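Local coordinates for uncharacterized protein (Thermus thermophilus HB8, PDB 4WVB) that probably hydrolyses mannosylglycerate, a solute of thermophiles under osmotic stress, to mannose and glycerate, and can also split glucosylglycerate, at residues A[164-169]-A[347-352]; A[100-105]-A[136-141]; A[36-41]-A[408-413]. All coordinates share one frame; numbering follows the deposited sequence.

Contact 1: residues A[164-169]-A[347-352]; sequences MDNSPA and GRYWRG. With GLC (alpha-D-glucopyranose), chain F.
W350 lies flat against the turn that starts at M164. M164 CA sits 3.4 Å from the centroid of the W350 five-membered ring, almost on the ring normal, a CH-pi contact suited to the broad indole face. From there the extended M164 chain runs over the benzene part, CG 3.6 Å from W350 CE3 and the sulfur in an oblique Met-aromatic contact. N166 makes the polar link between the segments: its OD1 takes the backbone N of W350 at 3.0 Å, in the carbonyl plane on a lone pair, because CG is tucked between the backbone N and the carbonyl carbon (chi1 73°). N166 OD1 also lies 3.2 Å from Y349 CD2, and W350 CD1 sits over one face of the tyrosine ring. R351 NH1 reaches the backbone O of N166 at 3.0 Å while P168 CG rests over its guanidinium face; D171 and E345 also bind this arginine.

Toward solvent the fit slackens. N166 ND2 makes a weak bond to R348 O, and a water joins it to NH2 of exposed R348, salt-bridged to E345.

At the sugar end, W350 NE1 donates to glucose O2 at 2.9 Å (167°), and glucose O1 donates to D165 OD2 at 2.8 Å; the Y349 hydroxyl is near both, its modelled place less sure. A carboxyl group beside the anomeric oxygen is consistent with D165 being the proton donor.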
loop_
_atom_site.group_PDB
_atom_site.type_symbol
_atom_site.label_atom_id
_atom_site.label_comp_id
_atom_site.label_asym_id
_atom_site.label_seq_id
_atom_site.Cartn_x
_atom_site.Cartn_y
_atom_site.Cartn_z
ATOM N N MET A 164 -25.487 0.032 12.772
ATOM C CA MET A 164 -25.501 1.324 13.481
ATOM C C MET A 164 -26.794 2.030 13.086
ATOM O O MET A 164 -26.797 3.042 12.385
ATOM C CB MET A 164 -24.255 2.126 13.154
ATOM C CG MET A 164 -22.987 1.360 13.497
ATOM S SD MET A 164 -21.508 2.308 13.210
ATOM C CE MET A 164 -20.203 1.108 13.481
ATOM N N ASP A 165 -27.886 1.436 13.563
ATOM C CA ASP A 165 -29.212 1.578 12.934
ATOM C C ASP A 165 -29.590 3.027 12.692
ATOM O O ASP A 165 -30.041 3.374 11.606
ATOM C CB ASP A 165 -30.321 0.940 13.802
ATOM C CG ASP A 165 -30.060 -0.514 14.152
ATOM O OD1 ASP A 165 -28.966 -1.073 13.876
ATOM O OD2 ASP A 165 -30.984 -1.119 14.733
ATOM N N ASN A 166 -29.460 3.857 13.729
ATOM C CA ASN A 166 -29.846 5.269 13.672
ATOM C C ASN A 166 -28.663 6.220 13.652
ATOM O O ASN A 166 -28.760 7.367 14.102
ATOM C CB ASN A 166 -30.805 5.619 14.833
ATOM C CG ASN A 166 -30.113 5.676 16.172
ATOM O OD1 ASN A 166 -29.026 5.116 16.356
ATOM N ND2 ASN A 166 -30.756 6.327 17.137
ATOM N N SER A 167 -27.540 5.782 13.081
ATOM C CA SER A 167 -26.399 6.694 12.914
ATOM C C SER A 167 -26.862 7.977 12.230
ATOM O O SER A 167 -27.609 7.909 11.242
ATOM C CB SER A 167 -25.286 6.060 12.071
ATOM O OG SER A 167 -24.217 6.982 11.888
ATOM N N PRO A 168 -26.424 9.150 12.734
ATOM C CA PRO A 168 -26.840 10.380 12.072
ATOM C C PRO A 168 -26.368 10.446 10.615
ATOM O O PRO A 168 -26.928 11.210 9.800
ATOM C CB PRO A 168 -26.195 11.479 12.937
ATOM C CG PRO A 168 -26.062 10.843 14.298
ATOM C CD PRO A 168 -25.698 9.412 13.990
ATOM N N ALA A 169 -25.381 9.618 10.256
ATOM C CA ALA A 169 -24.976 9.551 8.854
ATOM C C ALA A 169 -26.128 9.142 7.951
ATOM O O ALA A 169 -26.139 9.534 6.781
ATOM C CB ALA A 169 -23.785 8.617 8.644
ATOM N N GLY A 347 -27.436 10.082 24.974
ATOM C CA GLY A 347 -28.109 8.852 25.373
ATOM C C GLY A 347 -28.784 8.064 24.275
ATOM O O GLY A 347 -29.435 7.073 24.594
ATOM N N ARG A 348 -28.651 8.453 22.996
ATOM C CA ARG A 348 -29.556 7.885 21.972
ATOM C C ARG A 348 -28.945 6.868 20.969
ATOM O O ARG A 348 -28.805 7.160 19.787
ATOM C CB ARG A 348 -30.231 9.033 21.232
ATOM C CG ARG A 348 -31.542 8.649 20.563
ATOM C CD ARG A 348 -32.254 9.866 19.984
ATOM N NE ARG A 348 -32.744 9.597 18.632
ATOM C CZ ARG A 348 -32.996 10.519 17.698
ATOM N NH1 ARG A 348 -32.815 11.820 17.928
ATOM N NH2 ARG A 348 -33.428 10.133 16.502
ATOM N N TYR A 349 -28.604 5.673 21.445
ATOM C CA TYR A 349 -28.237 4.558 20.568
ATOM C C TYR A 349 -26.918 4.882 19.801
ATOM O O TYR A 349 -25.867 5.003 20.439
ATOM C CB TYR A 349 -29.469 4.273 19.687
ATOM C CG TYR A 349 -29.687 2.897 19.157
ATOM C CD1 TYR A 349 -29.243 1.753 19.825
ATOM C CD2 TYR A 349 -30.417 2.729 17.971
ATOM C CE1 TYR A 349 -29.465 0.496 19.279
ATOM C CE2 TYR A 349 -30.660 1.489 17.443
ATOM C CZ TYR A 349 -30.185 0.383 18.091
ATOM O OH TYR A 349 -30.452 -0.829 17.515
ATOM N N TRP A 350 -26.950 5.060 18.469
ATOM C CA TRP A 350 -25.735 5.352 17.692
ATOM C C TRP A 350 -25.541 6.854 17.400
ATOM O O TRP A 350 -24.790 7.243 16.498
ATOM C CB TRP A 350 -25.740 4.548 16.381
ATOM C CG TRP A 350 -25.642 3.082 16.610
ATOM C CD1 TRP A 350 -26.675 2.195 16.708
ATOM C CD2 TRP A 350 -24.444 2.329 16.797
ATOM N NE1 TRP A 350 -26.188 0.935 16.945
ATOM C CE2 TRP A 350 -24.817 0.991 16.980
ATOM C CE3 TRP A 350 -23.083 2.656 16.806
ATOM C CZ2 TRP A 350 -23.881 -0.026 17.170
ATOM C CZ3 TRP A 350 -22.155 1.646 17.005
ATOM C CH2 TRP A 350 -22.554 0.325 17.177
ATOM N N ARG A 351 -26.176 7.716 18.191
ATOM C CA ARG A 351 -26.122 9.145 17.940
ATOM C C ARG A 351 -25.284 9.886 18.993
ATOM O O ARG A 351 -25.557 11.031 19.293
ATOM C CB ARG A 351 -27.550 9.701 17.883
ATOM C CG ARG A 351 -28.381 9.062 16.763
ATOM C CD ARG A 351 -29.769 9.655 16.646
ATOM N NE ARG A 351 -29.772 10.942 15.970
ATOM C CZ ARG A 351 -29.850 11.123 14.662
ATOM N NH1 ARG A 351 -29.892 10.081 13.838
ATOM N NH2 ARG A 351 -29.864 12.363 14.164
ATOM N N GLY A 352 -24.249 9.246 19.527
ATOM C CA GLY A 352 -23.436 9.863 20.599
ATOM C C GLY A 352 -22.852 8.855 21.580
ATOM O O GLY A 352 -21.690 8.944 21.905
HETATM C C1 GLC F . -29.313 -3.318 17.589
HETATM C C2 GLC F . -27.856 -2.850 17.360
HETATM C C3 GLC F . -27.177 -3.815 16.386
HETATM C C4 GLC F . -27.188 -5.224 16.982
HETATM C C5 GLC F . -28.642 -5.624 17.319
HETATM C C6 GLC F . -28.719 -6.917 18.122
HETATM O O1 GLC F . -30.047 -3.271 16.339
HETATM O O2 GLC F . -27.808 -1.507 16.864
HETATM O O3 GLC F . -25.848 -3.384 16.161
HETATM O O4 GLC F . -26.505 -6.135 16.076
HETATM O O5 GLC F . -29.334 -4.655 18.125
HETATM O O6 GLC F . -28.226 -6.686 19.425
HETATM O O HOH W 1 -33.155 7.484 16.646
HETATM O O HOH W 2 -23.181 6.705 14.338
#

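Contact 2: residues A[100-105]-A[136-141]; sequences GITQPP and LAFHRW. With GLC (alpha-D-glucopyranose), chain F.
The loop 100-105, which carries the substrate-binding residue Q103, is backed by helix 121-146, whose F138 and W141 meet T102 and P105. The F138 ring reaches into the loop because its CG stands anti to the backbone N (chi1 178°), and two neighbours share its far end. T102 OG1 lies at the ring edge, near its plane, 3.5 Å from F138 CZ, while P105 CB packs obliquely 3.6 Å from F138 CE2. The threonine suits this place by having two faces: its hydroxyl is held by L69 O, and its methyl CG2 approaches the W141 edge in plane, 3.9 Å from CZ3. Proline offers F138 a compact apolar ring edge. Beside H139 a water donates to P105 O and also lies 2.8 Å from H139 NE2, bridging two residues that do not touch directly.

On the opposite side of the loop, Q103 extends to the sugar: NE2 donates to glucose O4 at 2.9 Å, a bent bond (135°), and OE1 accepts from W34 N, which fixes the amide's orientation. An alanine in place of F138 would probably open a gap beneath T102 and P105 and let the loop that presents Q103 shift.

The loop, which follows strand 97-98, thus lies among several helices: L33 and W34 of helix 33-43 touch T102, Q103 and P104, helix 121-146 lies behind, and helix 235-254 meets both P105 and H139.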
loop_
_atom_site.group_PDB
_atom_site.type_symbol
_atom_site.label_atom_id
_atom_site.label_comp_id
_atom_site.label_asym_id
_atom_site.label_seq_id
_atom_site.Cartn_x
_atom_site.Cartn_y
_atom_site.Cartn_z
ATOM N N GLY A 100 -33.943 -10.823 5.614
ATOM C CA GLY A 100 -33.515 -10.763 4.219
ATOM C C GLY A 100 -32.452 -9.706 3.948
ATOM O O GLY A 100 -32.188 -9.349 2.789
ATOM N N ILE A 101 -31.857 -9.198 5.031
ATOM C CA ILE A 101 -30.750 -8.239 4.978
ATOM C C ILE A 101 -29.565 -8.774 5.793
ATOM O O ILE A 101 -29.709 -9.757 6.496
ATOM C CB ILE A 101 -31.168 -6.842 5.497
ATOM C CG1 ILE A 101 -31.657 -6.906 6.948
ATOM C CG2 ILE A 101 -32.172 -6.205 4.530
ATOM C CD1 ILE A 101 -31.832 -5.553 7.592
ATOM N N THR A 102 -28.392 -8.155 5.637
ATOM C CA THR A 102 -27.154 -8.660 6.253
ATOM C C THR A 102 -26.633 -7.684 7.320
ATOM O O THR A 102 -27.354 -6.764 7.713
ATOM C CB THR A 102 -26.088 -9.004 5.199
ATOM O OG1 THR A 102 -25.045 -9.779 5.793
ATOM C CG2 THR A 102 -25.518 -7.769 4.534
ATOM N N GLN A 103 -25.402 -7.900 7.798
ATOM C CA GLN A 103 -24.839 -7.058 8.871
ATOM C C GLN A 103 -23.307 -7.079 8.707
ATOM O O GLN A 103 -22.780 -7.846 7.888
ATOM C CB GLN A 103 -25.249 -7.609 10.236
ATOM C CG GLN A 103 -26.026 -6.645 11.090
ATOM C CD GLN A 103 -26.316 -7.144 12.506
ATOM O OE1 GLN A 103 -25.993 -8.286 12.931
ATOM N NE2 GLN A 103 -26.967 -6.307 13.224
ATOM N N PRO A 104 -22.577 -6.250 9.476
ATOM C CA PRO A 104 -21.146 -6.137 9.209
ATOM C C PRO A 104 -20.413 -7.492 9.320
ATOM O O PRO A 104 -20.589 -8.214 10.304
ATOM C CB PRO A 104 -20.701 -5.114 10.254
ATOM C CG PRO A 104 -21.912 -4.239 10.418
ATOM C CD PRO A 104 -23.039 -5.226 10.428
ATOM N N PRO A 105 -19.606 -7.858 8.304
ATOM C CA PRO A 105 -19.013 -9.195 8.194
ATOM C C PRO A 105 -17.686 -9.339 8.959
ATOM O O PRO A 105 -16.628 -9.609 8.370
ATOM C CB PRO A 105 -18.807 -9.342 6.690
ATOM C CG PRO A 105 -18.511 -7.945 6.230
ATOM C CD PRO A 105 -19.394 -7.072 7.070
ATOM N N LEU A 136 -16.110 -17.906 2.525
ATOM C CA LEU A 136 -15.790 -17.501 1.185
ATOM C C LEU A 136 -17.080 -17.234 0.388
ATOM O O LEU A 136 -17.171 -16.246 -0.361
ATOM C CB LEU A 136 -14.942 -18.567 0.515
ATOM C CG LEU A 136 -14.455 -18.313 -0.903
ATOM C CD1 LEU A 136 -13.444 -17.160 -0.932
ATOM C CD2 LEU A 136 -13.849 -19.592 -1.480
ATOM N N ALA A 137 -18.081 -18.099 0.552
ATOM C CA ALA A 137 -19.385 -17.892 -0.139
ATOM C C ALA A 137 -20.148 -16.644 0.330
ATOM O O ALA A 137 -20.813 -15.987 -0.460
ATOM C CB ALA A 137 -20.243 -19.151 -0.046
ATOM N N PHE A 138 -20.017 -16.284 1.609
ATOM C CA PHE A 138 -20.580 -15.076 2.140
ATOM C C PHE A 138 -19.909 -13.792 1.593
ATOM O O PHE A 138 -20.598 -12.854 1.177
ATOM C CB PHE A 138 -20.521 -15.110 3.662
ATOM C CG PHE A 138 -21.044 -13.860 4.340
ATOM C CD1 PHE A 138 -22.161 -13.170 3.862
ATOM C CD2 PHE A 138 -20.410 -13.374 5.472
ATOM C CE1 PHE A 138 -22.637 -12.038 4.496
ATOM C CE2 PHE A 138 -20.882 -12.234 6.110
ATOM C CZ PHE A 138 -21.994 -11.573 5.637
ATOM N N HIS A 139 -18.577 -13.739 1.601
ATOM C CA HIS A 139 -17.876 -12.605 1.006
ATOM C C HIS A 139 -18.226 -12.485 -0.495
ATOM O O HIS A 139 -18.458 -11.413 -1.025
ATOM C CB HIS A 139 -16.367 -12.756 1.163
ATOM C CG HIS A 139 -15.876 -12.528 2.559
ATOM N ND1 HIS A 139 -14.781 -11.740 2.834
ATOM C CD2 HIS A 139 -16.343 -12.957 3.747
ATOM C CE1 HIS A 139 -14.601 -11.686 4.149
ATOM N NE2 HIS A 139 -15.524 -12.426 4.724
ATOM N N ARG A 140 -18.293 -13.632 -1.156
ATOM C CA ARG A 140 -18.658 -13.656 -2.552
ATOM C C ARG A 140 -20.044 -13.053 -2.796
ATOM O O ARG A 140 -20.203 -12.209 -3.676
ATOM C CB ARG A 140 -18.582 -15.068 -3.100
ATOM C CG ARG A 140 -18.799 -15.084 -4.610
ATOM C CD ARG A 140 -18.905 -16.481 -5.169
ATOM N NE ARG A 140 -17.772 -17.324 -4.857
ATOM C CZ ARG A 140 -17.800 -18.406 -4.099
ATOM N NH1 ARG A 140 -18.933 -18.874 -3.558
ATOM N NH2 ARG A 140 -16.693 -19.065 -3.920
ATOM N N TRP A 141 -21.023 -13.484 -2.012
ATOM C CA TRP A 141 -22.386 -12.933 -2.081
ATOM C C TRP A 141 -22.333 -11.423 -1.871
ATOM O O TRP A 141 -22.923 -10.644 -2.606
ATOM C CB TRP A 141 -23.312 -13.585 -1.032
ATOM C CG TRP A 141 -24.653 -12.950 -1.052
ATOM C CD1 TRP A 141 -25.657 -13.198 -1.942
ATOM C CD2 TRP A 141 -25.118 -11.890 -0.206
ATOM N NE1 TRP A 141 -26.734 -12.387 -1.671
ATOM C CE2 TRP A 141 -26.420 -11.567 -0.620
ATOM C CE3 TRP A 141 -24.565 -11.200 0.885
ATOM C CZ2 TRP A 141 -27.179 -10.589 0.011
ATOM C CZ3 TRP A 141 -25.323 -10.222 1.511
ATOM C CH2 TRP A 141 -26.610 -9.921 1.068
HETATM C C1 GLC F . -29.313 -3.318 17.589
HETATM C C2 GLC F . -27.856 -2.850 17.360
HETATM C C3 GLC F . -27.177 -3.815 16.386
HETATM C C4 GLC F . -27.188 -5.224 16.982
HETATM C C5 GLC F . -28.642 -5.624 17.319
HETATM C C6 GLC F . -28.719 -6.917 18.122
HETATM O O1 GLC F . -30.047 -3.271 16.339
HETATM O O2 GLC F . -27.808 -1.507 16.864
HETATM O O3 GLC F . -25.848 -3.384 16.161
HETATM O O4 GLC F . -26.505 -6.135 16.076
HETATM O O5 GLC F . -29.334 -4.655 18.125
HETATM O O6 GLC F . -28.226 -6.686 19.425
HETATM O O HOH W 3 -16.461 -12.251 7.393
#

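Contact 3: residues A[36-41]-A[408-413]; sequences SAFIAL and FSWSAA. With GLC (alpha-D-glucopyranose), chain F.
F38 points the edge of its ring at the face of W410 in an offset edge-to-face pair, with the centroid of the F38 ring 5.5 Å from that of the W410 six-membered ring and the planes 73° apart. The two side chains run side by side in the same direction, starting from CB atoms only 3.8 Å apart (F38 CB to W410 CB). The W410 CG is wedged between its own backbone N and carbonyl carbon (chi1 78°), and this torsion sets the indole beside F38. F408, two residues earlier in the chain, approaches the opposite indole face with its CE2, and W34 adds an edge-to-face partner, so the large ring is clamped by aromatic groups and has little freedom to turn. The rim of this clamped indole meets the ligand, W410 CH2 lying 3.5 Å from glucose O3, near the ring plane. The F408 ring also reaches the sugar, edge on, with F408 CZ 3.6 Å from glucose O6.

Further along, small residues bring the backbones together. A413 CB nestles against F38 O and I39 CA, 3.6 Å from the latter, and the small methyl of alanine suits a place where the CA atoms of I39 and A413 are 5.1 Å apart. I39 sends CD1 to S409 CB at 3.5 Å, closer than carbon pairs usually pack; the serine's hydroxyl is engaged by V22 O, so its CB serves as the apolar surface.

The axes of segments 36-41 and 409-413 approach to 7.9 Å, their directions 30° apart. Such near-parallel neighbours fit the inner helices of the (alpha/alpha)6 barrel known for family 63 glycosidases, here with side chains from the seam lining the sugar pocket.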
loop_
_atom_site.group_PDB
_atom_site.type_symbol
_atom_site.label_atom_id
_atom_site.label_comp_id
_atom_site.label_asym_id
_atom_site.label_seq_id
_atom_site.Cartn_x
_atom_site.Cartn_y
_atom_site.Cartn_z
ATOM N N SER A 36 -23.141 -12.484 17.278
ATOM C CA SER A 36 -22.584 -13.822 17.450
ATOM C C SER A 36 -21.078 -13.878 17.192
ATOM O O SER A 36 -20.354 -14.624 17.860
ATOM C CB SER A 36 -23.320 -14.864 16.592
ATOM O OG SER A 36 -24.472 -15.345 17.266
ATOM N N ALA A 37 -20.589 -13.105 16.229
ATOM C CA ALA A 37 -19.157 -13.059 15.982
ATOM C C ALA A 37 -18.388 -12.536 17.199
ATOM O O ALA A 37 -17.410 -13.130 17.601
ATOM C CB ALA A 37 -18.858 -12.187 14.780
ATOM N N PHE A 38 -18.813 -11.412 17.753
ATOM C CA PHE A 38 -18.121 -10.878 18.946
ATOM C C PHE A 38 -18.292 -11.827 20.122
ATOM O O PHE A 38 -17.379 -12.017 20.926
ATOM C CB PHE A 38 -18.641 -9.500 19.352
ATOM C CG PHE A 38 -18.398 -8.424 18.321
ATOM C CD1 PHE A 38 -17.106 -8.041 17.979
ATOM C CD2 PHE A 38 -19.462 -7.834 17.651
ATOM C CE1 PHE A 38 -16.891 -7.085 17.007
ATOM C CE2 PHE A 38 -19.243 -6.855 16.694
ATOM C CZ PHE A 38 -17.954 -6.478 16.369
ATOM N N ILE A 39 -19.468 -12.445 20.204
ATOM C CA ILE A 39 -19.777 -13.342 21.320
ATOM C C ILE A 39 -18.882 -14.562 21.285
ATOM O O ILE A 39 -18.391 -15.010 22.318
ATOM C CB ILE A 39 -21.265 -13.712 21.338
ATOM C CG1 ILE A 39 -22.082 -12.491 21.777
ATOM C CG2 ILE A 39 -21.546 -14.887 22.274
ATOM C CD1 ILE A 39 -23.533 -12.538 21.335
ATOM N N ALA A 40 -18.620 -15.088 20.096
ATOM C CA ALA A 40 -17.746 -16.241 20.012
ATOM C C ALA A 40 -16.376 -15.957 20.635
ATOM O O ALA A 40 -15.794 -16.839 21.250
ATOM C CB ALA A 40 -17.610 -16.695 18.561
ATOM N N LEU A 41 -15.872 -14.731 20.492
ATOM C CA LEU A 41 -14.603 -14.338 21.112
ATOM C C LEU A 41 -14.676 -14.481 22.632
ATOM O O LEU A 41 -13.695 -14.918 23.283
ATOM C CB LEU A 41 -14.217 -12.899 20.713
ATOM C CG LEU A 41 -13.786 -12.633 19.270
ATOM C CD1 LEU A 41 -13.496 -11.169 19.071
ATOM C CD2 LEU A 41 -12.588 -13.474 18.877
ATOM N N PHE A 408 -26.027 -7.380 28.164
ATOM C CA PHE A 408 -25.739 -7.256 26.743
ATOM C C PHE A 408 -24.525 -8.100 26.391
ATOM O O PHE A 408 -23.416 -7.881 26.875
ATOM C CB PHE A 408 -25.560 -5.811 26.293
ATOM C CG PHE A 408 -25.750 -5.653 24.803
ATOM C CD1 PHE A 408 -27.016 -5.695 24.249
ATOM C CD2 PHE A 408 -24.658 -5.512 23.968
ATOM C CE1 PHE A 408 -27.200 -5.598 22.875
ATOM C CE2 PHE A 408 -24.828 -5.403 22.609
ATOM C CZ PHE A 408 -26.096 -5.443 22.053
ATOM N N SER A 409 -24.763 -9.090 25.545
ATOM C CA SER A 409 -23.812 -10.152 25.323
ATOM C C SER A 409 -22.480 -9.716 24.749
ATOM O O SER A 409 -21.454 -10.179 25.228
ATOM C CB SER A 409 -24.422 -11.232 24.451
ATOM O OG SER A 409 -25.496 -11.842 25.140
ATOM N N TRP A 410 -22.451 -8.848 23.736
ATOM C CA TRP A 410 -21.127 -8.540 23.164
ATOM C C TRP A 410 -20.271 -7.704 24.117
ATOM O O TRP A 410 -19.046 -7.731 24.035
ATOM C CB TRP A 410 -21.151 -7.964 21.736
ATOM C CG TRP A 410 -21.505 -6.497 21.499
ATOM C CD1 TRP A 410 -21.199 -5.389 22.270
ATOM C CD2 TRP A 410 -22.176 -6.002 20.352
ATOM N NE1 TRP A 410 -21.656 -4.248 21.656
ATOM C CE2 TRP A 410 -22.261 -4.606 20.472
ATOM C CE3 TRP A 410 -22.714 -6.622 19.211
ATOM C CZ2 TRP A 410 -22.889 -3.817 19.520
ATOM C CZ3 TRP A 410 -23.319 -5.846 18.275
ATOM C CH2 TRP A 410 -23.405 -4.458 18.420
ATOM N N SER A 411 -20.922 -6.989 25.037
ATOM C CA SER A 411 -20.187 -6.238 26.045
ATOM C C SER A 411 -19.504 -7.225 26.973
ATOM O O SER A 411 -18.300 -7.128 27.223
ATOM C CB SER A 411 -21.125 -5.316 26.805
ATOM O OG SER A 411 -21.682 -4.357 25.939
ATOM N N ALA A 412 -20.274 -8.195 27.453
ATOM C CA ALA A 412 -19.754 -9.241 28.314
ATOM C C ALA A 412 -18.649 -10.020 27.585
ATOM O O ALA A 412 -17.564 -10.277 28.126
ATOM C CB ALA A 412 -20.881 -10.178 28.718
ATOM N N ALA A 413 -18.924 -10.365 26.331
ATOM C CA ALA A 413 -17.962 -11.159 25.573
ATOM C C ALA A 413 -16.669 -10.421 25.351
ATOM O O ALA A 413 -15.587 -11.016 25.458
ATOM C CB ALA A 413 -18.539 -11.603 24.241
HETATM C C1 GLC F . -29.313 -3.318 17.589
HETATM C C2 GLC F . -27.856 -2.850 17.360
HETATM C C3 GLC F . -27.177 -3.815 16.386
HETATM C C4 GLC F . -27.188 -5.224 16.982
HETATM C C5 GLC F . -28.642 -5.624 17.319
HETATM C C6 GLC F . -28.719 -6.917 18.122
HETATM O O1 GLC F . -30.047 -3.271 16.339
HETATM O O2 GLC F . -27.808 -1.507 16.864
HETATM O O3 GLC F . -25.848 -3.384 16.161
HETATM O O4 GLC F . -26.505 -6.135 16.076
HETATM O O5 GLC F . -29.334 -4.655 18.125
HETATM O O6 GLC F . -28.226 -6.686 19.425
#

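Starting from the N terminus, helix 33-43, the second helix of the chain, supplies the first segment and meets helix 409-418, the last of the chain, so contact 3 closes a loop of 366 residues and joins an early helix to the last one. Both other contacts nest inside it. Contact 2 closes a short loop of 30 residues, almost all helix, tying the loop after strand 97-98 to helix 121-146. Contact 1 follows in series, linking the loop after helix 121-146 to the one before helix 356-368 across 177 residues. None touches another, their centres lying about 19 to 23 Å apart, yet all three reach the same glucose, which they approach from different parts of the fold.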